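Local coordinates for protein probable adenylyl-sulfate kinase (Synechocystis sp., PDB 5CB8) that catalyses the ATP-dependent 3'-phosphorylation of adenosine 5'-phosphosulfate, making 3'-phosphoadenylyl sulfate (activated sulfate) in sulfur metabolism, at residues E57-D62 and R84-V89; I111-K116 and F122-V127. All coordinates share one frame; numbering follows the deposited sequence.

Interaction 1: residues E57-D62 and R84-V89; sequences EVLDGD and RRIGFV. With ADX (adenosine-5'-phosphosulfate), chain G; SO4 (sulfate ion), chain I.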
ATOM      1  N   GLU B  57       2.245   0.331 -11.993  1.00 17.86           N
ATOM      2  CA  GLU B  57       1.205  -0.278 -11.165  1.00 19.04           C
ATOM      3  C   GLU B  57      -0.064   0.531 -11.340  1.00 21.06           C
ATOM      4  O   GLU B  57      -0.010   1.755 -11.451  1.00 18.98           O
ATOM      5  CB  GLU B  57       1.606  -0.291  -9.683  1.00 17.77           C
ATOM      6  CG  GLU B  57       2.790  -1.219  -9.346  1.00 17.21           C
ATOM      7  CD  GLU B  57       2.487  -2.686  -9.618  1.00 21.95           C
ATOM      8  OE1 GLU B  57       1.293  -3.062  -9.684  1.00 21.21           O
ATOM      9  OE2 GLU B  57       3.451  -3.473  -9.764  1.00 20.06           O
ATOM     10  N   VAL B  58      -1.207  -0.143 -11.376  1.00 19.32           N
ATOM     11  CA  VAL B  58      -2.486   0.559 -11.476  1.00 18.59           C
ATOM     12  C   VAL B  58      -3.224   0.429 -10.160  1.00 22.33           C
ATOM     13  O   VAL B  58      -3.325  -0.672  -9.618  1.00 15.87           O
ATOM     14  CB  VAL B  58      -3.359  -0.034 -12.588  1.00 20.83           C
ATOM     15  CG1 VAL B  58      -4.724   0.654 -12.629  1.00 21.17           C
ATOM     16  CG2 VAL B  58      -2.657   0.109 -13.921  1.00 18.85           C
ATOM     17  N   LEU B  59      -3.706   1.551  -9.629  1.00 14.89           N
ATOM     18  CA  LEU B  59      -4.554   1.528  -8.443  1.00 14.30           C
ATOM     19  C   LEU B  59      -5.899   2.134  -8.830  1.00 17.79           C
ATOM     20  O   LEU B  59      -6.061   3.354  -8.856  1.00 14.89           O
ATOM     21  CB  LEU B  59      -3.898   2.284  -7.276  1.00 15.69           C
ATOM     22  CG  LEU B  59      -2.561   1.712  -6.758  1.00 14.36           C
ATOM     23  CD1 LEU B  59      -1.923   2.648  -5.727  1.00 17.03           C
ATOM     24  CD2 LEU B  59      -2.751   0.317  -6.156  1.00 15.28           C
ATOM     25  N   ASP B  60      -6.846   1.261  -9.167  1.00 18.84           N
ATOM     26  CA  ASP B  60      -8.185   1.646  -9.594  1.00 15.46           C
ATOM     27  C   ASP B  60      -9.101   1.574  -8.382  1.00 18.27           C
ATOM     28  O   ASP B  60      -9.217   0.516  -7.748  1.00 17.39           O
ATOM     29  CB  ASP B  60      -8.639   0.655 -10.676  1.00 18.34           C
ATOM     30  CG  ASP B  60     -10.014   0.980 -11.268  1.00 28.49           C
ATOM     31  OD1 ASP B  60     -10.805   1.739 -10.669  1.00 21.73           O
ATOM     32  OD2 ASP B  60     -10.312   0.434 -12.351  1.00 36.38           O
ATOM     33  N   GLY B  61      -9.759   2.688  -8.058  1.00 14.51           N
ATOM     34  CA  GLY B  61     -10.653   2.743  -6.908  1.00 13.92           C
ATOM     35  C   GLY B  61     -11.645   1.591  -6.809  1.00 16.16           C
ATOM     36  O   GLY B  61     -11.846   1.031  -5.718  1.00 18.56           O
ATOM     37  N   ASP B  62     -12.272   1.243  -7.934  1.00 15.07           N
ATOM     38  CA  ASP B  62     -13.246   0.149  -7.960  1.00 17.98           C
ATOM     39  C   ASP B  62     -12.595  -1.159  -7.537  1.00 21.82           C
ATOM     40  O   ASP B  62     -13.225  -2.007  -6.906  1.00 21.76           O
ATOM     41  CB  ASP B  62     -13.800  -0.071  -9.366  1.00 17.87           C
ATOM     42  CG  ASP B  62     -14.510   1.144  -9.937  1.00 31.16           C
ATOM     43  OD1 ASP B  62     -14.805   2.100  -9.186  1.00 24.64           O
ATOM     44  OD2 ASP B  62     -14.779   1.124 -11.164  1.00 38.61           O
ATOM     45  N   ARG B  84      -6.530   8.789   0.914  1.00 12.46           N
ATOM     46  CA  ARG B  84      -5.259   8.871   1.636  1.00 12.83           C
ATOM     47  C   ARG B  84      -4.490   7.545   1.623  1.00 15.48           C
ATOM     48  O   ARG B  84      -3.249   7.538   1.563  1.00 14.86           O
ATOM     49  CB  ARG B  84      -5.481   9.376   3.070  1.00 14.45           C
ATOM     50  CG  ARG B  84      -5.727  10.884   3.137  1.00 17.38           C
ATOM     51  CD  ARG B  84      -6.279  11.294   4.480  1.00 17.77           C
ATOM     52  NE  ARG B  84      -6.250  12.746   4.646  1.00 16.05           N
ATOM     53  CZ  ARG B  84      -7.032  13.415   5.482  1.00 24.07           C
ATOM     54  NH1 ARG B  84      -7.923  12.763   6.220  1.00 18.03           N
ATOM     55  NH2 ARG B  84      -6.918  14.736   5.580  1.00 19.91           N
ATOM     56  N   ARG B  85      -5.212   6.426   1.661  1.00 15.77           N
ATOM     57  CA  ARG B  85      -4.550   5.119   1.667  1.00 15.76           C
ATOM     58  C   ARG B  85      -3.983   4.790   0.288  1.00 16.52           C
ATOM     59  O   ARG B  85      -2.872   4.268   0.168  1.00 16.43           O
ATOM     60  CB  ARG B  85      -5.508   4.014   2.129  1.00 15.60           C
ATOM     61  CG  ARG B  85      -4.804   2.684   2.419  1.00 14.89           C
ATOM     62  CD  ARG B  85      -5.776   1.663   3.014  1.00 14.13           C
ATOM     63  NE  ARG B  85      -6.369   2.138   4.264  1.00 16.91           N
ATOM     64  CZ  ARG B  85      -7.488   1.648   4.792  1.00 17.57           C
ATOM     65  NH1 ARG B  85      -8.138   0.670   4.183  1.00 14.92           N
ATOM     66  NH2 ARG B  85      -7.953   2.124   5.941  1.00 16.24           N
ATOM     67  N   ILE B  86      -4.747   5.103  -0.751  1.00 12.66           N
ATOM     68  CA  ILE B  86      -4.255   4.977  -2.121  1.00 12.40           C
ATOM     69  C   ILE B  86      -3.015   5.861  -2.308  1.00 14.30           C
ATOM     70  O   ILE B  86      -2.025   5.449  -2.936  1.00 15.73           O
ATOM     71  CB  ILE B  86      -5.353   5.350  -3.136  1.00 12.19           C
ATOM     72  CG1 ILE B  86      -6.461   4.282  -3.128  1.00 16.07           C
ATOM     73  CG2 ILE B  86      -4.761   5.511  -4.545  1.00 12.32           C
ATOM     74  CD1 ILE B  86      -7.765   4.715  -3.818  1.00 15.63           C
ATOM     75  N   GLY B  87      -3.064   7.069  -1.750  1.00 12.45           N
ATOM     76  CA  GLY B  87      -1.927   7.985  -1.826  1.00 13.40           C
ATOM     77  C   GLY B  87      -0.691   7.439  -1.120  1.00 14.52           C
ATOM     78  O   GLY B  87       0.444   7.624  -1.591  1.00 15.16           O
ATOM     79  N   PHE B  88      -0.908   6.783   0.021  1.00 14.07           N
ATOM     80  CA  PHE B  88       0.187   6.165   0.774  1.00 16.14           C
ATOM     81  C   PHE B  88       0.940   5.165  -0.094  1.00 14.60           C
ATOM     82  O   PHE B  88       2.169   5.206  -0.195  1.00 14.19           O
ATOM     83  CB  PHE B  88      -0.369   5.468   2.025  1.00 15.98           C
ATOM     84  CG  PHE B  88       0.662   4.684   2.812  1.00 16.58           C
ATOM     85  CD1 PHE B  88       0.891   3.343   2.541  1.00 20.02           C
ATOM     86  CD2 PHE B  88       1.370   5.285   3.842  1.00 23.31           C
ATOM     87  CE1 PHE B  88       1.830   2.621   3.269  1.00 20.23           C
ATOM     88  CE2 PHE B  88       2.307   4.568   4.580  1.00 25.51           C
ATOM     89  CZ  PHE B  88       2.535   3.235   4.286  1.00 21.39           C
ATOM     90  N   VAL B  89       0.201   4.255  -0.711  1.00 13.50           N
ATOM     91  CA  VAL B  89       0.804   3.219  -1.535  1.00 14.71           C
ATOM     92  C   VAL B  89       1.425   3.839  -2.780  1.00 14.81           C
ATOM     93  O   VAL B  89       2.521   3.444  -3.189  1.00 14.70           O
ATOM     94  CB  VAL B  89      -0.248   2.166  -1.932  1.00 13.77           C
ATOM     95  CG1 VAL B  89       0.350   1.111  -2.862  1.00 14.12           C
ATOM     96  CG2 VAL B  89      -0.831   1.514  -0.677  1.00 13.86           C
TER
HETATM   97  SB  ADX G 301     -13.846   7.852  -3.956  1.00 13.95           S
HETATM   98  O1B ADX G 301     -13.502   7.303  -2.639  1.00 14.18           O
HETATM   99  O2B ADX G 301     -12.643   8.278  -4.693  1.00 14.54           O
HETATM  100  O3B ADX G 301     -14.779   8.973  -3.774  1.00 13.25           O
HETATM  101  PA  ADX G 301     -13.876   5.602  -5.560  1.00 14.47           P
HETATM  102  O1A ADX G 301     -12.878   4.874  -4.666  1.00 13.39           O
HETATM  103  O2A ADX G 301     -13.266   6.021  -6.894  1.00 12.43           O
HETATM  104  O3A ADX G 301     -14.567   6.801  -4.772  1.00 14.20           O
HETATM  105  O5' ADX G 301     -15.082   4.586  -5.844  1.00 13.74           O
HETATM  106  C5' ADX G 301     -16.104   4.961  -6.720  1.00 13.53           C
HETATM  107  C4' ADX G 301     -16.824   3.863  -7.283  1.00 19.12           C
HETATM  108  O4' ADX G 301     -17.689   3.292  -6.236  1.00 20.96           O
HETATM  109  C3' ADX G 301     -17.706   4.305  -8.368  1.00 31.36           C
HETATM  110  O3' ADX G 301     -17.132   3.997  -9.561  1.00 38.44           O
HETATM  111  C2' ADX G 301     -18.953   3.524  -8.203  1.00 37.22           C
HETATM  112  O2' ADX G 301     -18.915   2.429  -8.995  1.00 48.90           O
HETATM  113  C1' ADX G 301     -18.973   3.068  -6.781  1.00 26.83           C
HETATM  114  N9  ADX G 301     -19.944   3.696  -5.931  1.00 24.54           N
HETATM  115  C8  ADX G 301     -20.802   3.068  -5.092  1.00 22.23           C
HETATM  116  N7  ADX G 301     -21.425   3.988  -4.348  1.00 18.79           N
HETATM  117  C5  ADX G 301     -20.962   5.214  -4.698  1.00 18.15           C
HETATM  118  C6  ADX G 301     -21.243   6.503  -4.250  1.00 14.88           C
HETATM  119  N6  ADX G 301     -22.182   6.727  -3.164  1.00 14.62           N
HETATM  120  N1  ADX G 301     -20.599   7.542  -4.821  1.00 17.18           N
HETATM  121  C2  ADX G 301     -19.687   7.339  -5.798  1.00 16.78           C
HETATM  122  N3  ADX G 301     -19.388   6.109  -6.242  1.00 16.84           N
HETATM  123  C4  ADX G 301     -20.008   5.028  -5.711  1.00 20.04           C
HETATM  124  S   SO4 I 303      -7.605   8.911   7.525  1.00 41.04           S
HETATM  125  O1  SO4 I 303      -6.506   8.438   6.678  1.00 26.31           O
HETATM  126  O2  SO4 I 303      -8.396   7.749   7.953  1.00 41.79           O
HETATM  127  O3  SO4 I 303      -7.052   9.584   8.704  1.00 45.84           O
HETATM  128  O4  SO4 I 303      -8.460   9.864   6.784  1.00 20.19           O
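L59 of strand 56-60 reaches across to I86 and V89 of helix 76-94, a buried meeting of aliphatic side chains. Starting at the backbone, L59 CB lies 4.3 Å from I86 CG2. L59 CG stands back from both partners, set beside the backbone N and anti to the carbonyl carbon (chi1 -63°). With chi2 at 173° the chain runs on straight, carrying CD1 into the angle between one helical turn and the next. There L59 CD1 is 4.2 Å from I86 CG2 and close to the backbone I86 O. On its other flank L59 CD1 meets V89 CG1 at 4.0 Å. L59 CD2 turns aside from these closest contacts. Branched I86 and V89 suit the helix face, presenting methyls close to its backbone; V89 also packs on V89 of the second subunit.

Past the strand, D60 caps helix 61-64: its OD1 accepts from D62 N from above the carboxylate plane. Glycine suits position 61 because a CB on G61 would fall only 2.7 Å from ADX O2A and clash with the phosphate. D62 OD1 accepts from ADX O3' at 3.0 Å, the hydroxyl that the reaction phosphorylates, while K140 pairs with D62 OD2. On the helix, R84 NH1 donates edge-on to sulfate O4 (3.0 Å, 156°). Such a strand, at the edge of a parallel sheet and leading from its C-terminal end straight into a short substrate-binding helix, belongs to the P-loop kinase fold.

Interaction 2: residues I111-K116 and F122-V127; sequences IRQEVK and FLEVFV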
ATOM      1  N   ILE B 111      -8.040  17.099  -0.471  1.00 17.01           N
ATOM      2  CA  ILE B 111      -7.423  15.783  -0.301  1.00 13.74           C
ATOM      3  C   ILE B 111      -6.516  15.440  -1.493  1.00 15.78           C
ATOM      4  O   ILE B 111      -5.409  14.928  -1.307  1.00 16.38           O
ATOM      5  CB  ILE B 111      -8.477  14.681  -0.154  1.00 17.39           C
ATOM      6  CG1 ILE B 111      -9.399  14.979   1.038  1.00 17.38           C
ATOM      7  CG2 ILE B 111      -7.797  13.316   0.003  1.00 18.06           C
ATOM      8  CD1 ILE B 111      -8.684  14.943   2.376  1.00 23.06           C
ATOM      9  N   ARG B 112      -6.970  15.719  -2.714  1.00 14.62           N
ATOM     10  CA  ARG B 112      -6.099  15.516  -3.887  1.00 13.46           C
ATOM     11  C   ARG B 112      -4.820  16.335  -3.746  1.00 20.88           C
ATOM     12  O   ARG B 112      -3.728  15.872  -4.095  1.00 15.61           O
ATOM     13  CB  ARG B 112      -6.820  15.894  -5.188  1.00 13.56           C
ATOM     14  CG  ARG B 112      -8.041  15.013  -5.501  1.00 13.56           C
ATOM     15  CD  ARG B 112      -8.556  15.234  -6.938  1.00 15.06           C
ATOM     16  NE  ARG B 112      -8.786  16.652  -7.233  1.00 15.36           N
ATOM     17  CZ  ARG B 112      -9.975  17.249  -7.214  1.00 14.60           C
ATOM     18  NH1 ARG B 112     -11.068  16.563  -6.918  1.00 15.57           N
ATOM     19  NH2 ARG B 112     -10.072  18.544  -7.490  1.00 15.17           N
ATOM     20  N   GLN B 113      -4.961  17.548  -3.220  1.00 16.09           N
ATOM     21  CA  GLN B 113      -3.818  18.449  -3.041  1.00 17.76           C
ATOM     22  C   GLN B 113      -2.864  17.928  -1.981  1.00 16.50           C
ATOM     23  O   GLN B 113      -1.641  18.053  -2.097  1.00 16.95           O
ATOM     24  CB  GLN B 113      -4.317  19.850  -2.672  1.00 18.27           C
ATOM     25  CG  GLN B 113      -4.836  20.622  -3.873  1.00 35.85           C
ATOM     26  CD  GLN B 113      -3.834  20.620  -5.016  1.00 46.99           C
ATOM     27  OE1 GLN B 113      -2.709  21.102  -4.868  1.00 44.76           O
ATOM     28  NE2 GLN B 113      -4.232  20.057  -6.155  1.00 42.40           N
ATOM     29  N   GLU B 114      -3.431  17.344  -0.937  1.00 16.90           N
ATOM     30  CA  GLU B 114      -2.648  16.779   0.153  1.00 22.40           C
ATOM     31  C   GLU B 114      -1.775  15.642  -0.392  1.00 18.02           C
ATOM     32  O   GLU B 114      -0.585  15.541  -0.079  1.00 17.87           O
ATOM     33  CB  GLU B 114      -3.630  16.275   1.212  1.00 24.91           C
ATOM     34  CG  GLU B 114      -3.043  15.692   2.463  1.00 31.97           C
ATOM     35  CD  GLU B 114      -4.134  15.134   3.367  1.00 31.79           C
ATOM     36  OE1 GLU B 114      -5.028  15.910   3.790  1.00 28.41           O
ATOM     37  OE2 GLU B 114      -4.102  13.917   3.638  1.00 32.07           O
ATOM     38  N   VAL B 115      -2.367  14.793  -1.225  1.00 16.32           N
ATOM     39  CA  VAL B 115      -1.636  13.669  -1.806  1.00 13.90           C
ATOM     40  C   VAL B 115      -0.582  14.166  -2.790  1.00 14.33           C
ATOM     41  O   VAL B 115       0.558  13.691  -2.794  1.00 15.00           O
ATOM     42  CB  VAL B 115      -2.602  12.682  -2.497  1.00 13.26           C
ATOM     43  CG1 VAL B 115      -1.828  11.595  -3.217  1.00 19.17           C
ATOM     44  CG2 VAL B 115      -3.533  12.069  -1.466  1.00 13.88           C
ATOM     45  N   LYS B 116      -0.960  15.140  -3.611  1.00 16.08           N
ATOM     46  CA  LYS B 116      -0.029  15.735  -4.567  1.00 19.41           C
ATOM     47  C   LYS B 116       1.208  16.268  -3.848  1.00 20.57           C
ATOM     48  O   LYS B 116       2.346  16.044  -4.271  1.00 20.96           O
ATOM     49  CB  LYS B 116      -0.727  16.872  -5.325  1.00 18.55           C
ATOM     50  CG  LYS B 116       0.200  17.667  -6.249  1.00 29.88           C
ATOM     51  CD  LYS B 116      -0.413  19.024  -6.612  1.00 36.47           C
ATOM     52  CE  LYS B 116       0.078  19.527  -7.975  1.00 47.07           C
ATOM     53  NZ  LYS B 116       1.561  19.591  -8.087  1.00 34.16           N
ATOM     54  N   PHE B 122       3.770  14.084  -9.303  1.00 20.70           N
ATOM     55  CA  PHE B 122       2.346  13.809  -9.297  1.00 17.61           C
ATOM     56  C   PHE B 122       1.728  14.627 -10.412  1.00 21.35           C
ATOM     57  O   PHE B 122       2.000  15.829 -10.533  1.00 18.86           O
ATOM     58  CB  PHE B 122       1.793  14.263  -7.943  1.00 15.87           C
ATOM     59  CG  PHE B 122       0.318  14.037  -7.757  1.00 15.18           C
ATOM     60  CD1 PHE B 122      -0.607  14.927  -8.291  1.00 19.95           C
ATOM     61  CD2 PHE B 122      -0.139  12.976  -6.990  1.00 18.45           C
ATOM     62  CE1 PHE B 122      -1.964  14.736  -8.098  1.00 17.72           C
ATOM     63  CE2 PHE B 122      -1.495  12.778  -6.790  1.00 20.26           C
ATOM     64  CZ  PHE B 122      -2.408  13.666  -7.342  1.00 18.83           C
ATOM     65  N   LEU B 123       0.915  13.977 -11.238  1.00 19.29           N
ATOM     66  CA  LEU B 123       0.218  14.651 -12.327  1.00 18.57           C
ATOM     67  C   LEU B 123      -1.276  14.482 -12.124  1.00 20.04           C
ATOM     68  O   LEU B 123      -1.782  13.354 -12.142  1.00 21.15           O
ATOM     69  CB  LEU B 123       0.597  14.028 -13.674  1.00 23.18           C
ATOM     70  CG  LEU B 123       1.972  14.325 -14.252  1.00 27.92           C
ATOM     71  CD1 LEU B 123       2.051  13.848 -15.703  1.00 30.30           C
ATOM     72  CD2 LEU B 123       2.225  15.819 -14.147  1.00 30.94           C
ATOM     73  N   GLU B 124      -1.986  15.592 -11.938  1.00 16.96           N
ATOM     74  CA  GLU B 124      -3.436  15.543 -11.761  1.00 18.69           C
ATOM     75  C   GLU B 124      -4.113  15.589 -13.129  1.00 20.11           C
ATOM     76  O   GLU B 124      -3.958  16.557 -13.878  1.00 19.24           O
ATOM     77  CB  GLU B 124      -3.918  16.721 -10.903  1.00 15.07           C
ATOM     78  CG  GLU B 124      -5.424  16.712 -10.600  1.00 18.69           C
ATOM     79  CD  GLU B 124      -5.860  17.928  -9.792  1.00 23.30           C
ATOM     80  OE1 GLU B 124      -5.393  19.051 -10.083  1.00 23.00           O
ATOM     81  OE2 GLU B 124      -6.678  17.769  -8.863  1.00 23.63           O
ATOM     82  N   VAL B 125      -4.865  14.546 -13.452  1.00 16.64           N
ATOM     83  CA  VAL B 125      -5.557  14.484 -14.726  1.00 14.99           C
ATOM     84  C   VAL B 125      -7.058  14.601 -14.456  1.00 18.12           C
ATOM     85  O   VAL B 125      -7.642  13.733 -13.809  1.00 16.68           O
ATOM     86  CB  VAL B 125      -5.241  13.160 -15.454  1.00 15.11           C
ATOM     87  CG1 VAL B 125      -5.949  13.105 -16.806  1.00 17.44           C
ATOM     88  CG2 VAL B 125      -3.725  13.004 -15.646  1.00 20.40           C
ATOM     89  N   PHE B 126      -7.670  15.690 -14.921  1.00 16.21           N
ATOM     90  CA  PHE B 126      -9.111  15.896 -14.762  1.00 14.72           C
ATOM     91  C   PHE B 126      -9.836  15.204 -15.918  1.00 14.89           C
ATOM     92  O   PHE B 126      -9.820  15.690 -17.049  1.00 15.53           O
ATOM     93  CB  PHE B 126      -9.422  17.401 -14.771  1.00 16.80           C
ATOM     94  CG  PHE B 126     -10.879  17.745 -14.550  1.00 16.12           C
ATOM     95  CD1 PHE B 126     -11.781  16.800 -14.074  1.00 19.44           C
ATOM     96  CD2 PHE B 126     -11.338  19.028 -14.822  1.00 21.29           C
ATOM     97  CE1 PHE B 126     -13.116  17.124 -13.876  1.00 14.54           C
ATOM     98  CE2 PHE B 126     -12.669  19.365 -14.621  1.00 18.89           C
ATOM     99  CZ  PHE B 126     -13.562  18.403 -14.147  1.00 15.15           C
ATOM    100  N   VAL B 127     -10.440  14.056 -15.637  1.00 14.83           N
ATOM    101  CA  VAL B 127     -11.284  13.387 -16.612  1.00 14.69           C
ATOM    102  C   VAL B 127     -12.660  14.018 -16.498  1.00 19.14           C
ATOM    103  O   VAL B 127     -13.441  13.688 -15.589  1.00 18.93           O
ATOM    104  CB  VAL B 127     -11.336  11.877 -16.355  1.00 14.38           C
ATOM    105  CG1 VAL B 127     -12.131  11.189 -17.460  1.00 17.63           C
ATOM    106  CG2 VAL B 127      -9.915  11.316 -16.308  1.00 14.46           C
TER
HETATM  107  O   HOH W   1      -7.463  19.639  -7.451  1.00 24.19           O
HETATM  108  O   HOH W   2      -2.928  19.942  -9.354  1.00 28.64           O
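R112 and E124 form the charged part of the contact: R112 NE donates to E124 OE2 at 2.9 Å and 147°, a salt bridge that meets the oxygen nearly along its C-O bond. The side chains cross at about a right angle. Arginine suits the place because its other nitrogens have further work, NH1 holding S106 O and NH2 E162 O. Water 1 links R112 NH2 to E124 OE2, and water 2 joins E124 OE1 (2.7 Å) to Q113 NE2, the latter bond weak.

Segment 111-116 runs roughly antiparallel to strand 122-127, the axes of the two segments approaching to 9.5 Å. Helix 109-119 is the helix of a beta-alpha-beta crossover from strand 99-103 that passes over strand 26-31.

The apolar contacts centre on F122, whose CG is anti to the backbone N (chi1 -179°), laying the ring against the backbone of K116. K116 CA sits over one face, 3.7 Å from the ring centroid and 14° off its normal, a CH-pi contact. K116 CG rests 3.5 Å from F122 CD1, and V115 CG1 comes obliquely within 3.8 Å of F122 CE2. Were F122 cut back to an alanine, a gap would probably open beneath K116 and V115 CG1 be left without its aromatic neighbour.

Interactions 1 and 2 both pack a helix against the central parallel sheet, their centres 12 Å apart, and their helices touch directly. R84 NE of interaction 1 forms a salt bridge with E114 OE2 of interaction 2 at 2.6 Å. Nearby, G87 CA lies 3.9 Å from V115 CG1, the glycine allowing close approach of the helices. Both contacts approach S106, which by similarity is the phosphoserine intermediate: the side chains of I86 and R112 are about 7 and 4 Å from that of S106. Segment 57-62 touches ADX itself, whereas the R112 side chain stays about 8 Å from the ligand, consistent with a second-shell position.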